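PDB 1WC2: endoglucanase from Mytilus edulis, which hydrolyses internal beta-1,4-glucosidic linkages in cellulose and related beta-glucans, is active on soluble carboxymethylcellulose, and also has expansin activity. Local coordinates for residues N1-C4 with R10-G13; Y125-H130 with N147-W152; C16-N21 with G121-G126. All coordinates share one frame; numbering follows the deposited sequence.

Contact 1. Residues N1-C4 with R10-G13; sequences NQKC and RYNG. With ACT (acetate ion), chain B.
Lys3 and Tyr11 lie side by side and point the same way, the lysine chain running along the ring towards its hydroxyl. Lys3 CB comes within 4.0 Å of Tyr11 CE1; the chain then bends at chi3 (71°), which brings CE to 3.6 Å from Tyr11 OH. NZ makes a weak hydrogen bond of 3.4 Å to Tyr11 OH, and the stronger partners of both ends lie elsewhere: Lys3 NZ bonds to Thr78 O and pairs with Glu91, while Tyr11 OH bonds to the other oxygen of that same carboxylate. At the root of the tyrosine, Cys4 SG touches Tyr11 CB at 3.8 Å and stands obliquely to the ring in a sulfur-aromatic contact. Cys4 CA also makes a CA-H...O contact of 3.3 Å with Arg10 O. The cysteine is fixed by its disulfide to Cys16, which pins the N-terminal segment of this GH45 domain onto the antiparallel pair of strands 10-11 and 14-22. Farther out, Arg10, whose CB points away from residues 1-4, grips an acetate ion, probably from the crystallisation liquor, edge-on through two nearly straight bonds, Arg10 NE to acetate O and Arg10 NH2 to acetate OXT, both 2.9 Å.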
ATOM      1  N   ASN A   1      13.526  12.796   6.923  1.00  9.56           N
ATOM      2  CA  ASN A   1      13.067  14.142   6.503  1.00  8.98           C
ATOM      3  C   ASN A   1      12.021  14.048   5.388  1.00  8.23           C
ATOM      4  O   ASN A   1      12.198  13.272   4.440  1.00  8.37           O
ATOM      5  CB  ASN A   1      14.264  14.970   6.014  1.00 10.21           C
ATOM      6  CG  ASN A   1      15.031  14.281   4.874  1.00 11.77           C
ATOM      7  OD1 ASN A   1      15.393  13.108   4.980  1.00 14.84           O
ATOM      8  ND2 ASN A   1      15.259  15.006   3.777  1.00 14.75           N
ATOM      9  N   GLN A   2      10.955  14.839   5.493  1.00  7.81           N
ATOM     10  CA  GLN A   2       9.931  14.892   4.453  1.00  8.12           C
ATOM     11  C   GLN A   2      10.402  15.797   3.312  1.00  8.59           C
ATOM     12  O   GLN A   2      10.619  16.996   3.506  1.00 10.19           O
ATOM     13  CB  GLN A   2       8.605  15.404   5.024  1.00  7.81           C
ATOM     14  CG  GLN A   2       7.999  14.493   6.084  1.00  8.23           C
ATOM     15  CD  GLN A   2       6.670  15.031   6.584  1.00  8.64           C
ATOM     16  OE1 GLN A   2       6.619  15.856   7.495  1.00 11.07           O
ATOM     17  NE2 GLN A   2       5.596  14.592   5.965  1.00  8.67           N
ATOM     18  N   LYS A   3      10.563  15.220   2.128  1.00  7.92           N
ATOM     19  CA  LYS A   3      10.919  15.986   0.930  1.00  8.41           C
ATOM     20  C   LYS A   3       9.689  16.467   0.158  1.00  8.19           C
ATOM     21  O   LYS A   3       9.794  17.402  -0.641  1.00  9.40           O
ATOM     22  CB  LYS A   3      11.829  15.168   0.020  1.00  8.56           C
ATOM     23  CG  LYS A   3      13.174  14.819   0.671  1.00  9.57           C
ATOM     24  CD  LYS A   3      14.059  13.925  -0.196  1.00 10.60           C
ATOM     25  CE  LYS A   3      14.628  14.662  -1.404  1.00 11.92           C
ATOM     26  NZ  LYS A   3      15.516  13.773  -2.207  1.00 12.37           N
ATOM     27  N   CYS A   4       8.538  15.828   0.368  1.00  7.78           N
ATOM     28  CA  CYS A   4       7.276  16.301  -0.193  1.00  7.47           C
ATOM     29  C   CYS A   4       6.780  17.502   0.609  1.00  8.33           C
ATOM     30  O   CYS A   4       7.046  17.593   1.814  1.00  9.85           O
ATOM     31  CB  CYS A   4       6.228  15.195  -0.157  1.00  7.62           C
ATOM     32  SG  CYS A   4       6.703  13.674  -1.015  1.00  6.99           S
ATOM     33  N   ARG A  10       3.197  16.863  -2.027  1.00  6.81           N
ATOM     34  CA  ARG A  10       3.581  16.599  -3.418  1.00  7.03           C
ATOM     35  C   ARG A  10       5.088  16.791  -3.579  1.00  6.72           C
ATOM     36  O   ARG A  10       5.731  17.489  -2.794  1.00  7.61           O
ATOM     37  CB  ARG A  10       2.815  17.527  -4.376  1.00  7.31           C
ATOM     38  CG  ARG A  10       1.301  17.279  -4.399  1.00  8.32           C
ATOM     39  CD  ARG A  10       0.524  18.320  -5.170  1.00  9.95           C
ATOM     40  NE  ARG A  10       0.854  18.361  -6.591  1.00 10.83           N
ATOM     41  CZ  ARG A  10       0.362  17.538  -7.503  1.00 11.67           C
ATOM     42  NH1 ARG A  10      -0.450  16.549  -7.164  1.00 12.66           N
ATOM     43  NH2 ARG A  10       0.709  17.689  -8.773  1.00 13.60           N
ATOM     44  N   TYR A  11       5.644  16.176  -4.613  1.00  6.97           N
ATOM     45  CA  TYR A  11       7.082  16.227  -4.910  1.00  7.38           C
ATOM     46  C   TYR A  11       7.261  16.394  -6.414  1.00  7.50           C
ATOM     47  O   TYR A  11       6.919  15.488  -7.173  1.00  7.68           O
ATOM     48  CB  TYR A  11       7.749  14.938  -4.429  1.00  7.61           C
ATOM     49  CG  TYR A  11       9.263  14.874  -4.557  1.00  7.66           C
ATOM     50  CD1 TYR A  11      10.086  15.749  -3.857  1.00  8.93           C
ATOM     51  CD2 TYR A  11       9.871  13.892  -5.326  1.00  8.52           C
ATOM     52  CE1 TYR A  11      11.475  15.663  -3.947  1.00  9.77           C
ATOM     53  CE2 TYR A  11      11.256  13.798  -5.426  1.00  8.75           C
ATOM     54  CZ  TYR A  11      12.058  14.687  -4.725  1.00  9.50           C
ATOM     55  OH  TYR A  11      13.444  14.591  -4.798  1.00 11.23           O
ATOM     56  N   ASN A  12       7.753  17.564  -6.838  1.00  7.62           N
ATOM     57  CA  ASN A  12       8.005  17.855  -8.253  1.00  8.16           C
ATOM     58  C   ASN A  12       6.818  17.480  -9.149  1.00  8.17           C
ATOM     59  O   ASN A  12       6.983  16.905 -10.211  1.00  9.30           O
ATOM     60  CB  ASN A  12       9.300  17.172  -8.724  1.00  9.25           C
ATOM     61  CG  ASN A  12      10.530  17.663  -7.978  1.00 10.02           C
ATOM     62  OD1 ASN A  12      11.376  16.862  -7.551  1.00 12.96           O
ATOM     63  ND2 ASN A  12      10.655  18.965  -7.827  1.00 11.36           N
ATOM     64  N   GLY A  13       5.617  17.836  -8.719  1.00  8.23           N
ATOM     65  CA  GLY A  13       4.432  17.681  -9.542  1.00  8.66           C
ATOM     66  C   GLY A  13       3.778  16.305  -9.495  1.00  8.31           C
ATOM     67  O   GLY A  13       2.899  16.012 -10.314  1.00  9.52           O
TER
HETATM   68  C   ACT B1181       2.381  21.090  -8.339  1.00 14.62           C
HETATM   69  O   ACT B1181       2.396  20.778  -7.125  1.00 14.97           O
HETATM   70  OXT ACT B1181       2.162  20.198  -9.183  1.00 14.55           O
HETATM   71  CH3 ACT B1181       2.607  22.505  -8.790  1.00 15.46           C

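Contact 2. Residues Y125-H130 with N147-W152; sequences YGYELH and NPETTW
Glu149 meets Tyr127, and Trp152, three residues further along its strand, meets Leu129. The chain of Glu149 leaves strand 148-155 extended, with CG anti to the backbone N (chi1 -177°), and carries its carboxylate to the tyrosine hydroxyl. Tyr127 OH donates to Glu149 OE2 over 2.6 Å, meeting that oxygen on its anti side and 26° out of the carboxylate plane. The acceptor sits at the edge of the phenol ring, and ring and carboxylate planes stand 71° apart. Glu149 CG adds a looser contact, 3.9 Å from Tyr127 CE2. Both polar groups are buried and have further partners: Gln2 NE2 bonds to Tyr127 OH, while Glu149 OE1 accepts from Thr78 OG1 and Lys3 N.

At Trp152 the contact becomes apolar. Leu129 CD2 sits over one face of the indole in a CH-pi contact, 3.6 Å from the centroid of the six-membered ring and 3.5 Å from Trp152 CD2, and it touches atoms of both rings. Ala17, on the strand between, also touches the indole. Strand 14-22 pairs parallel with 129-134 and antiparallel with 148-155, so these side chains reach past a shared neighbouring strand within the double-psi beta-barrel of GH45 endoglucanases.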
ATOM      1  N   TYR A 125       0.454  13.566   8.752  1.00  6.30           N
ATOM      2  CA  TYR A 125       1.730  13.982   8.196  1.00  6.70           C
ATOM      3  C   TYR A 125       1.596  14.642   6.806  1.00  6.35           C
ATOM      4  O   TYR A 125       2.604  14.994   6.191  1.00  7.70           O
ATOM      5  CB  TYR A 125       2.678  12.784   8.164  1.00  7.18           C
ATOM      6  CG  TYR A 125       3.073  12.311   9.554  1.00  7.90           C
ATOM      7  CD1 TYR A 125       2.516  11.176  10.093  1.00  8.32           C
ATOM      8  CD2 TYR A 125       4.000  13.016  10.333  1.00  8.46           C
ATOM      9  CE1 TYR A 125       2.886  10.729  11.364  1.00  9.76           C
ATOM     10  CE2 TYR A 125       4.373  12.572  11.615  1.00  9.03           C
ATOM     11  CZ  TYR A 125       3.827  11.428  12.100  1.00  9.12           C
ATOM     12  OH  TYR A 125       4.189  10.979  13.362  1.00 11.99           O
ATOM     13  N   GLY A 126       0.353  14.802   6.322  1.00  6.00           N
ATOM     14  CA  GLY A 126       0.054  15.563   5.113  1.00  6.30           C
ATOM     15  C   GLY A 126      -0.214  14.775   3.837  1.00  5.78           C
ATOM     16  O   GLY A 126      -0.450  15.389   2.801  1.00  6.51           O
ATOM     17  N   TYR A 127      -0.183  13.446   3.881  1.00  5.47           N
ATOM     18  CA  TYR A 127      -0.237  12.635   2.657  1.00  5.46           C
ATOM     19  C   TYR A 127      -1.659  12.227   2.274  1.00  5.38           C
ATOM     20  O   TYR A 127      -2.422  11.765   3.129  1.00  5.14           O
ATOM     21  CB  TYR A 127       0.627  11.374   2.811  1.00  5.15           C
ATOM     22  CG  TYR A 127       2.086  11.687   3.067  1.00  5.46           C
ATOM     23  CD1 TYR A 127       2.590  11.747   4.358  1.00  5.23           C
ATOM     24  CD2 TYR A 127       2.954  11.974   2.021  1.00  5.65           C
ATOM     25  CE1 TYR A 127       3.923  12.082   4.606  1.00  5.89           C
ATOM     26  CE2 TYR A 127       4.290  12.304   2.249  1.00  5.88           C
ATOM     27  CZ  TYR A 127       4.774  12.346   3.552  1.00  6.30           C
ATOM     28  OH  TYR A 127       6.080  12.684   3.842  1.00  6.94           O
ATOM     29  N   GLU A 128      -1.996  12.368   0.980  1.00  5.76           N
ATOM     30  CA  GLU A 128      -3.351  12.027   0.510  1.00  6.13           C
ATOM     31  C   GLU A 128      -3.586  10.519   0.377  1.00  5.83           C
ATOM     32  O   GLU A 128      -4.743  10.129   0.240  1.00  6.23           O
ATOM     33  CB  GLU A 128      -3.781  12.797  -0.770  1.00  7.58           C
ATOM     34  CG  GLU A 128      -3.084  12.416  -2.056  1.00  9.51           C
ATOM     35  CD  GLU A 128      -3.629  13.172  -3.279  1.00 10.81           C
ATOM     36  OE1 GLU A 128      -4.751  13.724  -3.254  1.00 11.68           O
ATOM     37  OE2 GLU A 128      -2.930  13.259  -4.303  1.00 12.24           O
ATOM     38  N   LEU A 129      -2.520   9.703   0.405  1.00  5.74           N
ATOM     39  CA  LEU A 129      -2.611   8.236   0.364  1.00  5.64           C
ATOM     40  C   LEU A 129      -1.591   7.665   1.352  1.00  5.49           C
ATOM     41  O   LEU A 129      -0.486   8.204   1.488  1.00  5.72           O
ATOM     42  CB  LEU A 129      -2.304   7.717  -1.056  1.00  5.98           C
ATOM     43  CG  LEU A 129      -2.256   6.193  -1.241  1.00  6.49           C
ATOM     44  CD1 LEU A 129      -3.603   5.545  -0.936  1.00  7.13           C
ATOM     45  CD2 LEU A 129      -1.803   5.850  -2.663  1.00  7.68           C
ATOM     46  N   HIS A 130      -1.975   6.574   2.026  1.00  5.59           N
ATOM     47  CA  HIS A 130      -1.058   5.795   2.846  1.00  5.70           C
ATOM     48  C   HIS A 130      -1.190   4.314   2.507  1.00  5.90           C
ATOM     49  O   HIS A 130      -2.308   3.818   2.367  1.00  5.91           O
ATOM     50  CB  HIS A 130      -1.320   6.003   4.345  1.00  5.70           C
ATOM     51  CG  HIS A 130      -0.357   5.290   5.225  0.85  5.49           C
ATOM     52  ND1 HIS A 130       0.866   5.837   5.554  0.85  5.56           N
ATOM     53  CD2 HIS A 130      -0.396   4.054   5.782  0.85  6.04           C
ATOM     54  CE1 HIS A 130       1.533   4.965   6.294  0.85  6.27           C
ATOM     55  NE2 HIS A 130       0.789   3.880   6.452  0.85  6.64           N
ATOM     56  N   ASN A 147      10.044   2.405   5.888  1.00  7.23           N
ATOM     57  CA  ASN A 147       8.940   3.359   5.754  1.00  7.22           C
ATOM     58  C   ASN A 147       9.278   4.578   4.888  1.00  7.20           C
ATOM     59  O   ASN A 147       9.092   5.737   5.301  1.00  7.84           O
ATOM     60  CB  ASN A 147       8.453   3.791   7.138  1.00  7.24           C
ATOM     61  CG  ASN A 147       8.047   2.614   7.995  1.00  7.76           C
ATOM     62  OD1 ASN A 147       7.903   1.498   7.490  1.00  9.30           O
ATOM     63  ND2 ASN A 147       7.833   2.857   9.278  1.00  9.80           N
ATOM     64  N   PRO A 148       9.755   4.349   3.665  1.00  7.34           N
ATOM     65  CA  PRO A 148      10.136   5.485   2.825  1.00  7.58           C
ATOM     66  C   PRO A 148       8.945   6.374   2.465  1.00  7.03           C
ATOM     67  O   PRO A 148       7.825   5.897   2.317  1.00  7.35           O
ATOM     68  CB  PRO A 148      10.668   4.807   1.553  1.00  8.33           C
ATOM     69  CG  PRO A 148       9.954   3.511   1.503  1.00  9.24           C
ATOM     70  CD  PRO A 148       9.893   3.073   2.931  1.00  7.68           C
ATOM     71  N   GLU A 149       9.220   7.662   2.312  1.00  6.69           N
ATOM     72  CA  GLU A 149       8.319   8.586   1.613  1.00  6.30           C
ATOM     73  C   GLU A 149       8.362   8.260   0.111  1.00  5.96           C
ATOM     74  O   GLU A 149       9.446   8.027  -0.433  1.00  6.83           O
ATOM     75  CB  GLU A 149       8.781  10.023   1.858  1.00  6.85           C
ATOM     76  CG  GLU A 149       7.916  11.120   1.267  1.00  6.65           C
ATOM     77  CD  GLU A 149       8.529  12.492   1.480  1.00  7.23           C
ATOM     78  OE1 GLU A 149       9.704  12.679   1.063  1.00  7.30           O
ATOM     79  OE2 GLU A 149       7.842  13.374   2.063  1.00  7.10           O
ATOM     80  N   THR A 150       7.215   8.271  -0.571  1.00  6.23           N
ATOM     81  CA  THR A 150       7.158   7.871  -1.976  1.00  6.48           C
ATOM     82  C   THR A 150       6.289   8.801  -2.808  1.00  6.05           C
ATOM     83  O   THR A 150       5.475   9.550  -2.265  1.00  6.44           O
ATOM     84  CB  THR A 150       6.584   6.437  -2.129  1.00  6.47           C
ATOM     85  OG1 THR A 150       5.193   6.403  -1.759  1.00  7.04           O
ATOM     86  CG2 THR A 150       7.342   5.414  -1.261  1.00  7.13           C
ATOM     87  N   THR A 151       6.453   8.715  -4.134  1.00  6.01           N
ATOM     88  CA  THR A 151       5.418   9.146  -5.074  1.00  6.73           C
ATOM     89  C   THR A 151       4.785   7.888  -5.678  1.00  6.43           C
ATOM     90  O   THR A 151       5.416   6.830  -5.737  1.00  7.28           O
ATOM     91  CB  THR A 151       5.970  10.087  -6.174  1.00  6.90           C
ATOM     92  OG1 THR A 151       7.082   9.464  -6.833  1.00  7.94           O
ATOM     93  CG2 THR A 151       6.486  11.388  -5.556  1.00  7.24           C
ATOM     94  N   TRP A 152       3.531   7.994  -6.118  1.00  6.78           N
ATOM     95  CA  TRP A 152       2.733   6.812  -6.455  1.00  6.91           C
ATOM     96  C   TRP A 152       1.961   6.993  -7.763  1.00  7.51           C
ATOM     97  O   TRP A 152       1.590   8.108  -8.150  1.00  7.95           O
ATOM     98  CB  TRP A 152       1.777   6.460  -5.310  1.00  7.14           C
ATOM     99  CG  TRP A 152       0.679   7.448  -5.097  1.00  6.91           C
ATOM    100  CD1 TRP A 152       0.736   8.591  -4.365  1.00  8.03           C
ATOM    101  CD2 TRP A 152      -0.664   7.345  -5.573  1.00  7.63           C
ATOM    102  NE1 TRP A 152      -0.478   9.231  -4.383  1.00  9.52           N
ATOM    103  CE2 TRP A 152      -1.365   8.475  -5.108  1.00  9.44           C
ATOM    104  CE3 TRP A 152      -1.356   6.401  -6.343  1.00  8.81           C
ATOM    105  CZ2 TRP A 152      -2.721   8.681  -5.386  1.00 12.00           C
ATOM    106  CZ3 TRP A 152      -2.696   6.603  -6.619  1.00 11.68           C
ATOM    107  CH2 TRP A 152      -3.362   7.733  -6.142  1.00 12.23           C
TER

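Contact 3. Residues C16-N21 with G121-G126; sequences CASTTN and GHNKYG
Asn123 reaches across to Ser18 with its amide nitrogen, and this one hydrogen bond carries the contact. From CB, which points toward strand 14-22, the side chain turns to place CG between the backbone N and the carbonyl carbon (chi1 64°), folding the amide back over its own loop. CG itself stays 4.1 Å from Ser18 OG. At the tip the two amide atoms divide their work. OD1 accepts from the backbone N of Tyr125 at 3.1 Å, with the donor 42° above the carbonyl plane; this is an Asx turn, set on the type I beta turn of residues 123-126, which closes through Gly126 N to Asn123 O at 3.0 Å. OD1 also takes the backbone N of Tyr127. ND2 donates to Ser18 OG over 2.9 Å at an angle of 146°, the hydroxyl lying practically in the amide plane, and a second bond runs from ND2 to Trp112 O. An aspartate here has no amide N-H and would probably cost Ser18 OG and Trp112 O the bonds they receive from ND2. In the conformer given, His130 ND1 is the stronger partner of Ser18 OG; it lies on strand 129-134, which also carries Asp132, the probable proton donor, as inferred from relatives.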
ATOM      1  N   CYS A  16       2.387  12.406  -3.342  1.00  6.25           N
ATOM      2  CA  CYS A  16       3.125  11.532  -2.442  1.00  6.08           C
ATOM      3  C   CYS A  16       2.231  10.596  -1.617  1.00  5.65           C
ATOM      4  O   CYS A  16       1.066  10.895  -1.343  1.00  6.31           O
ATOM      5  CB  CYS A  16       3.995  12.367  -1.497  1.00  6.32           C
ATOM      6  SG  CYS A  16       5.198  13.388  -2.391  1.00  6.94           S
ATOM      7  N   ALA A  17       2.810   9.453  -1.235  1.00  5.85           N
ATOM      8  CA  ALA A  17       2.197   8.501  -0.309  1.00  5.94           C
ATOM      9  C   ALA A  17       3.184   8.183   0.797  1.00  6.03           C
ATOM     10  O   ALA A  17       4.380   7.954   0.543  1.00  7.02           O
ATOM     11  CB  ALA A  17       1.810   7.207  -1.029  1.00  6.30           C
ATOM     12  N   SER A  18       2.686   8.154   2.028  1.00  5.97           N
ATOM     13  CA  SER A  18       3.456   7.604   3.136  1.00  6.01           C
ATOM     14  C   SER A  18       3.282   6.080   3.181  1.00  6.04           C
ATOM     15  O   SER A  18       2.334   5.515   2.613  1.00  6.05           O
ATOM     16  CB  SER A  18       3.046   8.261   4.466  1.00  6.26           C
ATOM     17  OG  SER A  18       1.635   8.305   4.658  1.00  5.94           O
ATOM     18  N   THR A  19       4.236   5.422   3.844  1.00  6.18           N
ATOM     19  CA  THR A  19       4.227   3.974   4.017  1.00  6.29           C
ATOM     20  C   THR A  19       4.578   3.559   5.443  1.00  6.43           C
ATOM     21  O   THR A  19       5.310   4.266   6.155  1.00  7.35           O
ATOM     22  CB  THR A  19       5.192   3.254   3.047  1.00  7.05           C
ATOM     23  OG1 THR A  19       6.559   3.567   3.372  1.00  8.33           O
ATOM     24  CG2 THR A  19       4.941   3.671   1.589  1.00  7.81           C
ATOM     25  N   THR A  20       4.046   2.404   5.853  1.00  6.66           N
ATOM     26  CA  THR A  20       4.486   1.708   7.064  1.00  7.28           C
ATOM     27  C   THR A  20       4.634   0.214   6.827  0.65  6.95           C
ATOM     28  O   THR A  20       3.669  -0.443   6.439  0.65  5.54           O
ATOM     29  CB  THR A  20       3.420   1.818   8.221  0.65  7.64           C
ATOM     30  OG1 THR A  20       2.920   3.152   8.388  0.65  8.54           O
ATOM     31  CG2 THR A  20       4.017   1.385   9.583  0.65  8.01           C
ATOM     32  N   ASN A  21       5.802  -0.323   7.169  1.00  8.18           N
ATOM     33  CA  ASN A  21       6.038  -1.758   7.092  1.00  8.64           C
ATOM     34  C   ASN A  21       5.194  -2.394   8.200  1.00  8.84           C
ATOM     35  O   ASN A  21       5.191  -1.902   9.322  1.00 10.09           O
ATOM     36  CB  ASN A  21       7.533  -2.069   7.256  1.00  9.56           C
ATOM     37  CG  ASN A  21       8.325  -1.721   6.008  1.00 10.15           C
ATOM     38  OD1 ASN A  21       7.831  -1.870   4.886  1.00 13.53           O
ATOM     39  ND2 ASN A  21       9.543  -1.227   6.195  1.00 11.56           N
ATOM     40  N   GLY A 121      -7.334  14.756   0.388  1.00  7.65           N
ATOM     41  CA  GLY A 121      -7.258  14.782   1.840  1.00  7.33           C
ATOM     42  C   GLY A 121      -5.850  14.594   2.367  1.00  6.55           C
ATOM     43  O   GLY A 121      -4.887  14.656   1.613  1.00  7.38           O
ATOM     44  N   HIS A 122      -5.726  14.346   3.669  1.00  6.55           N
ATOM     45  CA  HIS A 122      -4.405  14.228   4.283  1.00  6.69           C
ATOM     46  C   HIS A 122      -4.485  13.388   5.550  1.00  6.33           C
ATOM     47  O   HIS A 122      -5.464  13.470   6.303  1.00  7.90           O
ATOM     48  CB  HIS A 122      -3.825  15.635   4.592  1.00  7.96           C
ATOM     49  CG  HIS A 122      -4.717  16.435   5.495  0.55  9.63           C
ATOM     50  ND1 HIS A 122      -5.776  17.181   5.019  0.55 10.96           N
ATOM     51  CD2 HIS A 122      -4.778  16.518   6.846  0.55 11.94           C
ATOM     52  CE1 HIS A 122      -6.435  17.706   6.038  0.55 13.31           C
ATOM     53  NE2 HIS A 122      -5.843  17.332   7.157  0.55 14.01           N
ATOM     54  N   ASN A 123      -3.451  12.590   5.787  1.00  5.55           N
ATOM     55  CA  ASN A 123      -3.221  12.046   7.122  1.00  5.36           C
ATOM     56  C   ASN A 123      -2.512  13.089   8.005  1.00  5.59           C
ATOM     57  O   ASN A 123      -2.340  14.233   7.588  1.00  5.88           O
ATOM     58  CB  ASN A 123      -2.519  10.675   7.079  1.00  5.22           C
ATOM     59  CG  ASN A 123      -1.121  10.707   6.487  1.00  5.17           C
ATOM     60  OD1 ASN A 123      -0.457  11.754   6.436  1.00  5.44           O
ATOM     61  ND2 ASN A 123      -0.649   9.528   6.065  1.00  5.70           N
ATOM     62  N   LYS A 124      -2.111  12.726   9.222  1.00  6.13           N
ATOM     63  CA  LYS A 124      -1.551  13.724  10.147  1.00  6.41           C
ATOM     64  C   LYS A 124      -0.173  14.233   9.716  1.00  6.30           C
ATOM     65  O   LYS A 124       0.288  15.249  10.232  1.00  7.24           O
ATOM     66  CB  LYS A 124      -1.531  13.188  11.580  1.00  6.87           C
ATOM     67  CG  LYS A 124      -2.908  12.936  12.157  1.00  7.83           C
ATOM     68  CD  LYS A 124      -2.882  12.724  13.660  1.00  9.40           C
ATOM     69  CE  LYS A 124      -4.217  12.207  14.178  1.00 10.20           C
ATOM     70  NZ  LYS A 124      -4.200  11.836  15.616  1.00 12.31           N
ATOM     71  N   TYR A 125       0.454  13.566   8.752  1.00  6.30           N
ATOM     72  CA  TYR A 125       1.730  13.982   8.196  1.00  6.70           C
ATOM     73  C   TYR A 125       1.596  14.642   6.806  1.00  6.35           C
ATOM     74  O   TYR A 125       2.604  14.994   6.191  1.00  7.70           O
ATOM     75  CB  TYR A 125       2.678  12.784   8.164  1.00  7.18           C
ATOM     76  CG  TYR A 125       3.073  12.311   9.554  1.00  7.90           C
ATOM     77  CD1 TYR A 125       2.516  11.176  10.093  1.00  8.32           C
ATOM     78  CD2 TYR A 125       4.000  13.016  10.333  1.00  8.46           C
ATOM     79  CE1 TYR A 125       2.886  10.729  11.364  1.00  9.76           C
ATOM     80  CE2 TYR A 125       4.373  12.572  11.615  1.00  9.03           C
ATOM     81  CZ  TYR A 125       3.827  11.428  12.100  1.00  9.12           C
ATOM     82  OH  TYR A 125       4.189  10.979  13.362  1.00 11.99           O
ATOM     83  N   GLY A 126       0.353  14.802   6.322  1.00  6.00           N
ATOM     84  CA  GLY A 126       0.054  15.563   5.113  1.00  6.30           C
ATOM     85  C   GLY A 126      -0.214  14.775   3.837  1.00  5.78           C
ATOM     86  O   GLY A 126      -0.450  15.389   2.801  1.00  6.51           O
TER

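How the contacts relate
From the N terminus, contact 1 closes first, a short loop bringing residues 1-4 against strand 10-11. Strand 14-22 follows, and the disulfide from Cys4 to Cys16 joins contact 1 to contact 3. Contact 3 spans about a hundred residues, bringing strand 14-22 together with the loop 121-126. Contact 2 opens on the stretch where contact 3 ends, sharing Tyr125 and Gly126, and closes the shorter excursion to strand 148-155; the two therefore follow one another along the chain, with centres about 4 Å apart. Gln2 also reaches Tyr125 O, so the N-terminal segment meets the 121-126 loop directly, and all three contacts reach the same mixed sheet, on the same side of the chain's centre.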